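Long-range contacts in glycosyl hydrolase, family 38 (Enterococcus faecalis, PDB 5KBP), which probably hydrolyses alpha-mannosidic linkages in carbohydrate substrates, as other members of glycoside hydrolase family 38 do: residues V12-W17 / L228-V233; L84-F89 / L112-W117; V121-F126 / S261-Y266; S169-E174 / P275-T280; N196-P201 / D234-Q239. All coordinates share one frame; numbering follows the deposited sequence.

All five contacts fall within the family 38 N-terminal domain and show how one domain is closed by segments from 23 to 211 residues apart. Contact 1 pairs strands 7-13 and 226-231 of a three-stranded parallel sheet. Contact 5 joins loops close by, its centre about 6 Å from that of contact 1, and the two share hydrogen bonds. Contact 3, its centre about 12 Å from that of contact 1, packs helix 263-270 against the segment leading into strand 124-126, and touches contacts 1, 2 and 4. Contact 4 joins the loop before strand 280-282 to the link between strands 169-170 and 174-178. Contact 2 lies nested within contact 1, whereas contacts 3, 4 and 5 each cross it.

Contact 1 of 5, residues V12-W17 / L228-V233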
# COMPACT_ATOMS: atom_id res chain seq x y z
N VAL A 12 0.65 -30.77 20.54
CA VAL A 12 -0.21 -29.74 19.98
C VAL A 12 0.40 -29.29 18.66
O VAL A 12 1.45 -28.64 18.63
CB VAL A 12 -0.37 -28.55 20.95
CG1 VAL A 12 -1.16 -27.43 20.29
CG2 VAL A 12 -1.04 -29.00 22.24
N SER A 13 -0.26 -29.64 17.56
CA SER A 13 0.17 -29.20 16.24
C SER A 13 -0.22 -27.74 16.03
O SER A 13 -1.30 -27.30 16.43
CB SER A 13 -0.45 -30.07 15.15
OG SER A 13 0.00 -31.41 15.26
N HIS A 14 0.68 -26.99 15.41
CA HIS A 14 0.49 -25.55 15.22
C HIS A 14 1.43 -25.08 14.12
O HIS A 14 2.16 -25.87 13.52
CB HIS A 14 0.75 -24.79 16.52
CG HIS A 14 2.20 -24.60 16.82
ND1 HIS A 14 2.89 -23.46 16.47
CD2 HIS A 14 3.10 -25.41 17.41
CE1 HIS A 14 4.15 -23.57 16.84
NE2 HIS A 14 4.31 -24.75 17.42
N SER A 15 1.40 -23.77 13.88
CA SER A 15 2.39 -23.14 13.00
C SER A 15 2.43 -21.66 13.37
O SER A 15 1.45 -20.94 13.14
CB SER A 15 2.03 -23.33 11.53
OG SER A 15 3.06 -22.82 10.70
N HIS A 16 3.54 -21.22 13.95
CA HIS A 16 3.73 -19.81 14.27
C HIS A 16 3.91 -19.04 12.97
O HIS A 16 4.96 -19.13 12.32
CB HIS A 16 4.93 -19.62 15.19
CG HIS A 16 5.15 -18.21 15.62
ND1 HIS A 16 6.21 -17.45 15.18
CD2 HIS A 16 4.43 -17.41 16.45
CE1 HIS A 16 6.14 -16.24 15.72
NE2 HIS A 16 5.06 -16.19 16.49
N TRP A 17 2.89 -18.28 12.58
CA TRP A 17 2.83 -17.68 11.25
C TRP A 17 3.03 -16.17 11.35
O TRP A 17 2.08 -15.41 11.57
CB TRP A 17 1.52 -18.01 10.56
CG TRP A 17 1.60 -17.74 9.11
CD1 TRP A 17 1.21 -16.61 8.46
CD2 TRP A 17 2.15 -18.61 8.12
NE1 TRP A 17 1.46 -16.73 7.11
CE2 TRP A 17 2.04 -17.95 6.88
CE3 TRP A 17 2.71 -19.89 8.15
CZ2 TRP A 17 2.47 -18.52 5.69
CZ3 TRP A 17 3.14 -20.46 6.97
CH2 TRP A 17 3.02 -19.77 5.75
N LEU A 228 4.15 -31.03 27.50
CA LEU A 228 3.69 -30.29 26.33
C LEU A 228 4.74 -30.37 25.23
O LEU A 228 5.88 -29.92 25.43
CB LEU A 228 3.39 -28.84 26.69
CG LEU A 228 2.84 -27.95 25.56
CD1 LEU A 228 1.45 -28.39 25.15
CD2 LEU A 228 2.84 -26.49 25.98
N MET A 229 4.37 -30.93 24.08
CA MET A 229 5.21 -30.96 22.89
C MET A 229 4.56 -30.09 21.83
O MET A 229 3.45 -30.39 21.37
CB MET A 229 5.39 -32.39 22.38
CG MET A 229 6.04 -33.34 23.37
SD MET A 229 7.71 -32.87 23.84
CE MET A 229 8.51 -32.84 22.24
N MET A 230 5.24 -29.01 21.44
CA MET A 230 4.72 -28.07 20.45
C MET A 230 5.15 -28.54 19.06
O MET A 230 6.31 -28.40 18.68
CB MET A 230 5.21 -26.66 20.75
CG MET A 230 4.69 -26.11 22.06
SD MET A 230 2.89 -26.01 22.11
CE MET A 230 2.59 -24.87 20.76
N ASN A 231 4.19 -29.08 18.31
CA ASN A 231 4.46 -29.68 17.00
C ASN A 231 4.32 -28.61 15.92
O ASN A 231 3.31 -28.51 15.22
CB ASN A 231 3.53 -30.87 16.77
CG ASN A 231 3.64 -31.45 15.38
OD1 ASN A 231 2.66 -31.50 14.64
ND2 ASN A 231 4.84 -31.88 15.01
N GLY A 232 5.37 -27.81 15.78
CA GLY A 232 5.39 -26.76 14.79
C GLY A 232 6.50 -25.77 15.07
O GLY A 232 7.25 -25.90 16.04
N VAL A 233 6.60 -24.78 14.18
CA VAL A 233 7.62 -23.74 14.26
C VAL A 233 7.27 -22.64 13.27
O VAL A 233 6.19 -22.67 12.67
CB VAL A 233 9.03 -24.34 14.01
CG1 VAL A 233 9.22 -24.67 12.54
CG2 VAL A 233 10.14 -23.43 14.54
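H14 and M230 meet through a few side-chain torsions: H14 CG lies between its backbone N and carbonyl carbon (chi1 78°), while bends at chi2 and chi3 of M230 bring CE to 3.4 Å from H14 CD2. The two side chains cross at about a right angle, and the methyl approaches the ring obliquely. Over one ring face lies G232, whose CA is 3.9 Å from the centroid in a CH-pi contact. The strands pair in parallel, V12 beside M230 and S13 beside N231, within the central sheet of the family 38 N-terminal domain. V12 N, N231 N and H14 N bond to M229 O, V12 O and N231 O. On the sheet face carrying S13 and N231, the serine OG gives its proton to N231 OD1 at 2.7 Å, slightly tilted from the amide plane, and the same OG is hydrogen-bonded to H260 NE2. On the face of V12 and M230, V12 CG2 rests on L228 CD1. The pairing leaves the strand at an inverse gamma turn centred on N231 and fades into a weak bond from H16 N to V233 O. Polar ends find further partners: H14 NE2 bonds Y194 O, and N231 ND2 reaches G197 O. Strand 7-13 is the middle strand of its parallel sheet, between 226-231 and 256-260, with F263 of helix 263-270 covering V12 and M230 and strand 52-53 bordering H14 through H53.

Contact 2 of 5, residues L84-F89 / L112-W117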
# COMPACT_ATOMS: atom_id res chain seq x y z
N LEU A 84 -10.26 -26.85 14.42
CA LEU A 84 -9.49 -25.66 14.09
C LEU A 84 -9.62 -24.70 15.27
O LEU A 84 -10.66 -24.07 15.46
CB LEU A 84 -9.99 -25.02 12.79
CG LEU A 84 -9.00 -24.07 12.10
CD1 LEU A 84 -7.67 -24.77 11.89
CD2 LEU A 84 -9.57 -23.58 10.78
N LYS A 85 -8.55 -24.61 16.06
CA LYS A 85 -8.55 -23.81 17.28
C LYS A 85 -8.12 -22.38 16.94
O LYS A 85 -7.01 -22.16 16.44
CB LYS A 85 -7.61 -24.42 18.31
CG LYS A 85 -7.92 -25.87 18.67
CD LYS A 85 -9.22 -25.99 19.45
CE LYS A 85 -9.39 -27.38 20.03
NZ LYS A 85 -10.63 -27.51 20.84
N ILE A 86 -9.01 -21.42 17.21
CA ILE A 86 -8.82 -20.04 16.77
C ILE A 86 -8.80 -19.11 17.98
O ILE A 86 -9.30 -19.44 19.06
CB ILE A 86 -9.91 -19.60 15.78
CG1 ILE A 86 -11.28 -19.60 16.46
CG2 ILE A 86 -9.92 -20.51 14.57
CD1 ILE A 86 -12.38 -18.98 15.64
N GLY A 87 -8.21 -17.94 17.79
CA GLY A 87 -8.22 -16.90 18.79
C GLY A 87 -7.23 -17.14 19.91
O GLY A 87 -6.40 -18.06 19.84
N PRO A 88 -7.31 -16.34 20.98
CA PRO A 88 -8.36 -15.34 21.19
C PRO A 88 -8.06 -13.95 20.64
O PRO A 88 -8.87 -13.04 20.82
CB PRO A 88 -8.47 -15.29 22.71
CG PRO A 88 -7.06 -15.52 23.17
CD PRO A 88 -6.42 -16.44 22.14
N PHE A 89 -6.91 -13.78 20.00
CA PHE A 89 -6.49 -12.48 19.50
C PHE A 89 -6.82 -12.33 18.02
O PHE A 89 -7.14 -13.29 17.33
CB PHE A 89 -4.98 -12.27 19.73
CG PHE A 89 -4.57 -12.25 21.17
CD1 PHE A 89 -5.50 -12.01 22.17
CD2 PHE A 89 -3.25 -12.46 21.53
CE1 PHE A 89 -5.12 -11.99 23.50
CE2 PHE A 89 -2.86 -12.44 22.86
CZ PHE A 89 -3.80 -12.20 23.84
N LEU A 112 -14.77 -10.81 19.38
CA LEU A 112 -15.96 -10.67 18.54
C LEU A 112 -15.84 -11.50 17.27
O LEU A 112 -16.83 -12.05 16.78
CB LEU A 112 -16.19 -9.20 18.20
CG LEU A 112 -16.51 -8.26 19.37
CD1 LEU A 112 -16.62 -6.83 18.87
CD2 LEU A 112 -17.78 -8.68 20.08
N GLU A 113 -14.63 -11.61 16.72
CA GLU A 113 -14.44 -12.43 15.52
C GLU A 113 -14.52 -13.91 15.85
O GLU A 113 -15.08 -14.70 15.07
CB GLU A 113 -13.10 -12.10 14.86
CG GLU A 113 -13.04 -10.72 14.24
CD GLU A 113 -13.98 -10.57 13.06
OE1 GLU A 113 -14.07 -11.52 12.25
OE2 GLU A 113 -14.63 -9.51 12.95
N SER A 114 -13.96 -14.32 16.99
CA SER A 114 -14.01 -15.73 17.37
C SER A 114 -15.45 -16.19 17.60
O SER A 114 -15.80 -17.33 17.30
CB SER A 114 -13.17 -15.97 18.63
OG SER A 114 -11.81 -15.66 18.39
N GLN A 115 -16.30 -15.30 18.14
CA GLN A 115 -17.70 -15.65 18.35
C GLN A 115 -18.45 -15.82 17.04
O GLN A 115 -19.47 -16.51 17.01
CB GLN A 115 -18.38 -14.58 19.21
CG GLN A 115 -17.77 -14.43 20.60
CD GLN A 115 -17.88 -15.69 21.43
OE1 GLN A 115 -18.82 -16.47 21.27
NE2 GLN A 115 -16.91 -15.91 22.31
N LYS A 116 -17.98 -15.20 15.95
CA LYS A 116 -18.63 -15.39 14.66
C LYS A 116 -18.41 -16.80 14.12
O LYS A 116 -19.27 -17.33 13.41
CB LYS A 116 -18.11 -14.35 13.66
CG LYS A 116 -18.40 -12.91 14.06
CD LYS A 116 -17.75 -11.93 13.09
CE LYS A 116 -17.99 -10.49 13.52
NZ LYS A 116 -17.31 -9.52 12.63
N TRP A 117 -17.27 -17.41 14.44
CA TRP A 117 -16.97 -18.76 14.00
C TRP A 117 -17.39 -19.81 15.02
O TRP A 117 -17.91 -20.87 14.64
CB TRP A 117 -15.47 -18.90 13.70
CG TRP A 117 -14.99 -17.96 12.65
CD1 TRP A 117 -14.35 -16.77 12.84
CD2 TRP A 117 -15.12 -18.12 11.23
NE1 TRP A 117 -14.07 -16.19 11.62
CE2 TRP A 117 -14.54 -17.00 10.62
CE3 TRP A 117 -15.68 -19.12 10.42
CZ2 TRP A 117 -14.49 -16.84 9.24
CZ3 TRP A 117 -15.64 -18.95 9.05
CH2 TRP A 117 -15.05 -17.82 8.48
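A small apolar contact, I86 on S114 and W117, seats the segment after strand 84-85 against the last turns of helix 100-117. The touching is done almost entirely by one methyl group: I86 CD1 lies 3.6 Å from W117 CB and 4.0 Å from S114 CA, and meets the indole ring obliquely. The chi1 of I86 (64°) puts CG1 between the backbone N and the carbonyl carbon, and the extended chi2 (171°) carries CD1 onward to the helix. The isoleucine and tryptophan side chains cross at about a right angle. Next to them G87, whose positive phi favours glycine, brings its CA to 3.8 Å from S114 OG. S114 OG is hydrogen-bonded to G110 O, one turn back along the helix, and meets G87 by van der Waals contact. L61 of helix 59-65 touches both I86 and W117, and helix 72-80 also packs on the W117 side chain, so the methyl belongs to a wider apolar cluster. The exit of strand 84-85, with its cis peptide before P88, is thus packed on helix 100-117 within the N-terminal domain of a family 38 glycosidase.

Contact 3 of 5, residues V121-F126 / S261-Y266; sequences VQLGYF and SNFDDY
L123 CD2 lies over one face of the F263 ring, 3.5 Å from F263 CD1 and 3.8 Å from the ring centroid. The methyl stands above the plane but is displaced toward the rim, a CH-pi contact in which the leucine and phenylalanine side chains run obliquely to one another. Y125 approaches differently: its CE1 comes to 3.8 Å from F263 CE2, with the two ring planes inclined at 68°, an oblique aromatic pair whose side chains cross at about a right angle. F263 CG is anti to its own carbonyl carbon (chi1 -83°), which puts CG on the side of the backbone N; CB, in the first turn of helix 263-270, points toward segment 121-126. That helix start is capped by N262, the N-cap residue, whose OD1 accepts from D265 N at 3.0 Å. Q122 is the centre of an inverse gamma turn between V121 and L123. V121 touches the same helix, its side chain oblique to that of D264, with CG1 4.2 Å from F263 CB and 3.9 Å from D264 OD1. The D264 carboxylate also has K85 as a distant, weak ionic partner. H53 meets the F263 ring edge-to-face, while M230 of strand 226-231 touches both F263 and Y125.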
# COMPACT_ATOMS: atom_id res chain seq x y z
N VAL A 121 -9.88 -20.02 21.79
CA VAL A 121 -9.02 -20.70 22.75
C VAL A 121 -8.73 -19.72 23.88
O VAL A 121 -8.19 -18.63 23.66
CB VAL A 121 -7.72 -21.18 22.09
CG1 VAL A 121 -6.76 -21.71 23.13
CG2 VAL A 121 -8.03 -22.26 21.07
N GLN A 122 -9.10 -20.10 25.10
CA GLN A 122 -9.00 -19.20 26.24
C GLN A 122 -7.59 -19.22 26.83
O GLN A 122 -7.36 -19.59 27.99
CB GLN A 122 -10.06 -19.55 27.29
CG GLN A 122 -11.49 -19.37 26.79
CD GLN A 122 -12.52 -19.58 27.87
OE1 GLN A 122 -13.03 -18.62 28.44
NE2 GLN A 122 -12.83 -20.83 28.16
N LEU A 123 -6.63 -18.81 26.01
CA LEU A 123 -5.23 -18.79 26.39
C LEU A 123 -4.57 -17.57 25.76
O LEU A 123 -4.61 -17.40 24.54
CB LEU A 123 -4.51 -20.06 25.94
CG LEU A 123 -2.99 -20.07 26.12
CD1 LEU A 123 -2.62 -20.10 27.60
CD2 LEU A 123 -2.36 -21.24 25.37
N GLY A 124 -3.96 -16.73 26.60
CA GLY A 124 -3.11 -15.66 26.09
C GLY A 124 -1.92 -16.24 25.36
O GLY A 124 -1.17 -17.03 25.94
N TYR A 125 -1.73 -15.87 24.10
CA TYR A 125 -0.74 -16.49 23.24
C TYR A 125 0.34 -15.46 22.90
O TYR A 125 0.13 -14.58 22.07
CB TYR A 125 -1.40 -17.04 21.98
CG TYR A 125 -0.65 -18.16 21.30
CD1 TYR A 125 -0.42 -19.37 21.95
CD2 TYR A 125 -0.19 -18.02 19.99
CE1 TYR A 125 0.26 -20.40 21.32
CE2 TYR A 125 0.49 -19.05 19.36
CZ TYR A 125 0.71 -20.23 20.03
OH TYR A 125 1.39 -21.26 19.40
N PHE A 126 1.49 -15.57 23.56
CA PHE A 126 2.64 -14.70 23.31
C PHE A 126 3.89 -15.55 23.05
O PHE A 126 4.88 -15.45 23.78
CB PHE A 126 2.88 -13.76 24.49
CG PHE A 126 1.67 -12.96 24.89
CD1 PHE A 126 1.39 -11.75 24.28
CD2 PHE A 126 0.81 -13.42 25.87
CE1 PHE A 126 0.29 -11.01 24.64
CE2 PHE A 126 -0.30 -12.69 26.24
CZ PHE A 126 -0.56 -11.48 25.62
N SER A 261 -3.37 -33.52 21.05
CA SER A 261 -4.26 -32.75 21.91
C SER A 261 -4.34 -31.29 21.50
O SER A 261 -4.14 -30.94 20.34
CB SER A 261 -3.82 -32.87 23.37
OG SER A 261 -4.82 -32.41 24.26
N ASN A 262 -4.64 -30.43 22.47
CA ASN A 262 -4.84 -29.01 22.22
C ASN A 262 -4.67 -28.26 23.54
O ASN A 262 -4.63 -28.87 24.61
CB ASN A 262 -6.22 -28.73 21.61
CG ASN A 262 -7.34 -29.39 22.39
OD1 ASN A 262 -7.77 -28.87 23.43
ND2 ASN A 262 -7.82 -30.52 21.91
N PHE A 263 -4.57 -26.94 23.44
CA PHE A 263 -4.29 -26.13 24.62
C PHE A 263 -5.43 -26.17 25.63
O PHE A 263 -5.18 -26.08 26.84
CB PHE A 263 -3.99 -24.69 24.22
CG PHE A 263 -2.57 -24.47 23.80
CD1 PHE A 263 -1.54 -24.62 24.71
CD2 PHE A 263 -2.26 -24.10 22.50
CE1 PHE A 263 -0.23 -24.42 24.33
CE2 PHE A 263 -0.95 -23.90 22.11
CZ PHE A 263 0.07 -24.05 23.03
N ASP A 264 -6.67 -26.30 25.17
CA ASP A 264 -7.80 -26.36 26.10
C ASP A 264 -7.72 -27.60 26.98
O ASP A 264 -7.91 -27.53 28.20
CB ASP A 264 -9.12 -26.33 25.33
CG ASP A 264 -9.36 -25.00 24.66
OD1 ASP A 264 -9.10 -23.96 25.29
OD2 ASP A 264 -9.82 -25.00 23.49
N ASP A 265 -7.44 -28.76 26.37
CA ASP A 265 -7.35 -30.00 27.14
C ASP A 265 -6.10 -30.03 28.02
O ASP A 265 -6.16 -30.50 29.16
CB ASP A 265 -7.37 -31.20 26.20
CG ASP A 265 -8.72 -31.42 25.56
OD1 ASP A 265 -9.72 -30.88 26.09
OD2 ASP A 265 -8.79 -32.14 24.54
N TYR A 266 -4.97 -29.53 27.51
CA TYR A 266 -3.75 -29.54 28.30
C TYR A 266 -3.87 -28.64 29.53
O TYR A 266 -3.51 -29.04 30.64
CB TYR A 266 -2.56 -29.11 27.44
CG TYR A 266 -1.25 -29.04 28.22
CD1 TYR A 266 -0.61 -30.19 28.63
CD2 TYR A 266 -0.68 -27.82 28.54
CE1 TYR A 266 0.58 -30.14 29.33
CE2 TYR A 266 0.51 -27.75 29.25
CZ TYR A 266 1.14 -28.92 29.64
OH TYR A 266 2.32 -28.86 30.35

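Contact 4 of 5, residues S169-E174 / P275-T280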
# COMPACT_ATOMS: atom_id res chain seq x y z
N SER A 169 13.43 -16.31 37.18
CA SER A 169 13.78 -17.70 36.92
C SER A 169 12.78 -18.59 37.62
O SER A 169 12.45 -18.37 38.79
CB SER A 169 15.21 -18.02 37.38
OG SER A 169 16.16 -17.29 36.63
N SER A 170 12.29 -19.60 36.91
CA SER A 170 11.31 -20.54 37.45
C SER A 170 11.88 -21.95 37.42
O SER A 170 12.52 -22.35 36.44
CB SER A 170 10.00 -20.49 36.66
OG SER A 170 9.07 -21.43 37.16
N GLN A 171 11.66 -22.69 38.50
CA GLN A 171 12.08 -24.09 38.54
C GLN A 171 11.32 -24.92 37.52
O GLN A 171 11.82 -25.95 37.06
CB GLN A 171 11.88 -24.67 39.94
CG GLN A 171 12.85 -24.14 40.98
CD GLN A 171 12.58 -24.73 42.36
OE1 GLN A 171 11.44 -25.00 42.72
NE2 GLN A 171 13.65 -24.95 43.12
N TYR A 172 10.11 -24.50 37.16
CA TYR A 172 9.23 -25.30 36.31
C TYR A 172 8.78 -24.49 35.10
O TYR A 172 8.88 -23.26 35.08
CB TYR A 172 8.01 -25.79 37.09
CG TYR A 172 8.33 -26.37 38.45
CD1 TYR A 172 8.83 -27.66 38.57
CD2 TYR A 172 8.14 -25.63 39.60
CE1 TYR A 172 9.12 -28.20 39.80
CE2 TYR A 172 8.43 -26.16 40.85
CZ TYR A 172 8.93 -27.44 40.94
OH TYR A 172 9.22 -27.98 42.18
N SER A 173 8.28 -25.20 34.10
CA SER A 173 7.69 -24.59 32.92
C SER A 173 6.27 -24.11 33.16
O SER A 173 5.64 -23.59 32.24
CB SER A 173 7.71 -25.57 31.74
OG SER A 173 7.26 -26.85 32.14
N GLU A 174 5.74 -24.28 34.37
CA GLU A 174 4.47 -23.72 34.79
C GLU A 174 4.73 -22.78 35.97
O GLU A 174 5.59 -23.06 36.81
CB GLU A 174 3.47 -24.80 35.20
CG GLU A 174 3.15 -25.83 34.11
CD GLU A 174 4.25 -26.86 33.95
OE1 GLU A 174 4.62 -27.16 32.80
OE2 GLU A 174 4.74 -27.38 34.98
N PRO A 275 1.46 -28.34 41.82
CA PRO A 275 2.02 -28.40 43.17
C PRO A 275 1.91 -27.06 43.89
O PRO A 275 1.75 -26.00 43.28
CB PRO A 275 3.48 -28.78 42.95
CG PRO A 275 3.79 -28.28 41.58
CD PRO A 275 2.51 -28.42 40.79
N GLU A 276 2.00 -27.12 45.22
CA GLU A 276 1.86 -25.93 46.05
C GLU A 276 3.10 -25.05 46.04
O GLU A 276 3.00 -23.86 46.37
CB GLU A 276 1.52 -26.33 47.49
CG GLU A 276 0.18 -27.03 47.64
N ASP A 277 4.27 -25.60 45.69
CA ASP A 277 5.51 -24.84 45.67
C ASP A 277 5.76 -24.15 44.33
O ASP A 277 6.91 -23.85 44.01
CB ASP A 277 6.69 -25.75 46.02
CG ASP A 277 6.99 -26.76 44.93
OD1 ASP A 277 6.04 -27.23 44.28
OD2 ASP A 277 8.18 -27.08 44.73
N LEU A 278 4.71 -23.90 43.55
CA LEU A 278 4.88 -23.29 42.24
C LEU A 278 5.37 -21.86 42.38
O LEU A 278 4.87 -21.09 43.20
CB LEU A 278 3.57 -23.33 41.46
CG LEU A 278 3.69 -23.28 39.94
CD1 LEU A 278 4.35 -24.55 39.42
CD2 LEU A 278 2.34 -23.06 39.29
N GLY A 279 6.36 -21.50 41.56
CA GLY A 279 6.93 -20.17 41.61
C GLY A 279 6.00 -19.11 41.05
O GLY A 279 4.99 -19.39 40.39
N THR A 280 6.35 -17.86 41.33
CA THR A 280 5.55 -16.72 40.90
C THR A 280 6.47 -15.63 40.37
O THR A 280 7.39 -15.20 41.06
CB THR A 280 4.70 -16.17 42.05
OG1 THR A 280 3.83 -17.20 42.54
CG2 THR A 280 3.86 -14.99 41.57
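Y172 bridges to D277 at its outer end and to L278 through its ring, so one side chain spans both the polar and the apolar parts of this contact. The tighter, buried part centres on L278. Its CG is anti to the backbone N (chi1 -156°), and CD1 comes to 3.3 Å from the carbonyl oxygen E174 O and 3.9 Å from Y172 CD2, approaching the tyrosine ring obliquely. The leucine touches both the tyrosine ring and the E174 backbone. E174 turns its own carboxylate elsewhere, with OE2 hydrogen-bonded to S223 OG. Toward solvent the contact thins to a single hydrogen bond, from Y172 OH to D277 OD2 at 2.9 Å. The phenol meets this oxygen on its syn side, 23° out of the carboxylate plane, while the ring and the carboxylate are turned 67° apart. The aspartate is exposed and belongs to the type I turn P275-L278, whereas on the other segment CB of the exposed Q171 lies over one face of the Y172 ring, offset toward the rim. S170 OG donates to Y172 O at 2.8 Å, tying the tyrosine backbone to the end of the short strand 169-170. The segment 275-280 connects helix 263-270 to strand 280-282, an outermost strand of a mixed sheet, and L278 also touches W176 of the adjoining strand 174-178, while Y266 and V270 of helix 263-270 pack on E174.

Contact 5 of 5, residues N196-P201 / D234-Q239; sequences NGNEIP and DHQPVQ
Q239 faces the backbone of I200 with its amide, giving and receiving at the same residue. The side chain is fully extended, CG anti to the backbone N and CD continuing in line (chi2 175°), which delivers the amide to the neighbouring loop. There OE1 accepts from I200 N at 3.1 Å, and NE2 donates to I200 O at 2.8 Å through a bent, weak bond. The same OE1 also receives N231 ND2 from strand 226-231; bonds at both ends of the amide, one of them weak, are consistent with a defined orientation. Q236 is shaped otherwise. Its CG is likewise anti to the backbone N, but the chain bends at chi2 (73°). It meets N198 tip to tip, the two amide planes nearly perpendicular at 86°. N198 OD1 rests against the aliphatic Q236 CG at 3.3 Å and is not hydrogen-bonded to Q236 NE2. E199, extended beyond CG, crosses Q236 at about a right angle, its OE2 3.3 Å from Q236 NE2. The chemistry is thus amide recognition of backbone at Q239, and a carboxylate at E199 whose OE2 takes weak bonds from Q236 NE2 and from F481 N of the second subunit, linking this loop contact to the subunit interface.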
# COMPACT_ATOMS: atom_id res chain seq x y z
N ASN A 196 9.76 -27.62 20.24
CA ASN A 196 10.39 -28.83 20.76
C ASN A 196 9.81 -30.08 20.12
O ASN A 196 10.51 -31.09 20.00
CB ASN A 196 10.24 -28.89 22.28
CG ASN A 196 8.79 -28.96 22.72
OD1 ASN A 196 7.91 -28.35 22.11
ND2 ASN A 196 8.53 -29.71 23.79
N GLY A 197 8.55 -30.04 19.70
CA GLY A 197 7.93 -31.19 19.08
C GLY A 197 7.80 -31.09 17.58
O GLY A 197 6.93 -31.74 16.98
N ASN A 198 8.65 -30.28 16.95
CA ASN A 198 8.56 -30.08 15.51
C ASN A 198 9.12 -31.29 14.77
O ASN A 198 10.19 -31.80 15.11
CB ASN A 198 9.31 -28.81 15.11
CG ASN A 198 9.06 -28.43 13.66
OD1 ASN A 198 7.95 -28.57 13.15
ND2 ASN A 198 10.10 -27.95 12.99
N GLU A 199 8.39 -31.74 13.75
CA GLU A 199 8.80 -32.84 12.87
C GLU A 199 9.12 -34.10 13.69
O GLU A 199 10.28 -34.50 13.85
CB GLU A 199 9.98 -32.42 11.99
CG GLU A 199 9.73 -31.15 11.20
CD GLU A 199 10.74 -30.95 10.08
OE1 GLU A 199 11.12 -31.96 9.44
OE2 GLU A 199 11.14 -29.80 9.84
N ILE A 200 8.06 -34.71 14.20
CA ILE A 200 8.17 -35.95 14.96
C ILE A 200 8.46 -37.09 14.00
O ILE A 200 7.69 -37.31 13.05
CB ILE A 200 6.90 -36.21 15.78
CG1 ILE A 200 6.67 -35.08 16.79
CG2 ILE A 200 7.00 -37.56 16.49
CD1 ILE A 200 5.37 -35.21 17.56
N PRO A 201 9.55 -37.84 14.19
CA PRO A 201 9.87 -38.93 13.26
C PRO A 201 8.81 -40.02 13.27
O PRO A 201 8.33 -40.43 14.33
CB PRO A 201 11.21 -39.45 13.77
CG PRO A 201 11.80 -38.31 14.54
CD PRO A 201 10.63 -37.61 15.16
N ASP A 234 8.16 -21.66 13.10
CA ASP A 234 7.89 -20.51 12.24
C ASP A 234 7.66 -20.95 10.80
O ASP A 234 8.56 -21.52 10.17
CB ASP A 234 9.06 -19.53 12.32
CG ASP A 234 9.30 -19.02 13.73
OD1 ASP A 234 9.98 -19.72 14.51
OD2 ASP A 234 8.82 -17.92 14.05
N HIS A 235 6.46 -20.67 10.28
CA HIS A 235 6.10 -20.96 8.90
C HIS A 235 6.26 -22.45 8.58
O HIS A 235 6.67 -22.83 7.48
CB HIS A 235 6.91 -20.11 7.92
CG HIS A 235 6.70 -18.63 8.09
ND1 HIS A 235 7.74 -17.73 8.04
CD2 HIS A 235 5.57 -17.91 8.29
CE1 HIS A 235 7.26 -16.51 8.22
NE2 HIS A 235 5.95 -16.59 8.37
N GLN A 236 5.93 -23.29 9.54
CA GLN A 236 6.09 -24.73 9.36
C GLN A 236 4.84 -25.31 8.70
O GLN A 236 3.73 -25.09 9.20
CB GLN A 236 6.33 -25.42 10.69
CG GLN A 236 6.55 -26.93 10.59
CD GLN A 236 7.90 -27.30 10.01
OE1 GLN A 236 8.75 -26.43 9.78
NE2 GLN A 236 8.11 -28.58 9.77
N PRO A 237 4.98 -26.04 7.60
CA PRO A 237 3.84 -26.79 7.07
C PRO A 237 3.38 -27.83 8.09
O PRO A 237 4.18 -28.37 8.86
CB PRO A 237 4.40 -27.45 5.81
CG PRO A 237 5.61 -26.65 5.45
CD PRO A 237 6.18 -26.17 6.75
N VAL A 238 2.07 -28.09 8.09
CA VAL A 238 1.52 -29.04 9.04
C VAL A 238 2.04 -30.44 8.72
O VAL A 238 2.08 -30.85 7.55
CB VAL A 238 -0.02 -28.99 9.04
CG1 VAL A 238 -0.58 -29.31 7.65
CG2 VAL A 238 -0.59 -29.92 10.10
N GLN A 239 2.47 -31.16 9.75
CA GLN A 239 3.06 -32.49 9.57
C GLN A 239 1.97 -33.46 9.13
O GLN A 239 1.10 -33.83 9.92
CB GLN A 239 3.72 -32.94 10.86
CG GLN A 239 4.38 -34.31 10.77
CD GLN A 239 5.13 -34.68 12.04
OE1 GLN A 239 5.47 -33.81 12.84
NE2 GLN A 239 5.37 -35.97 12.23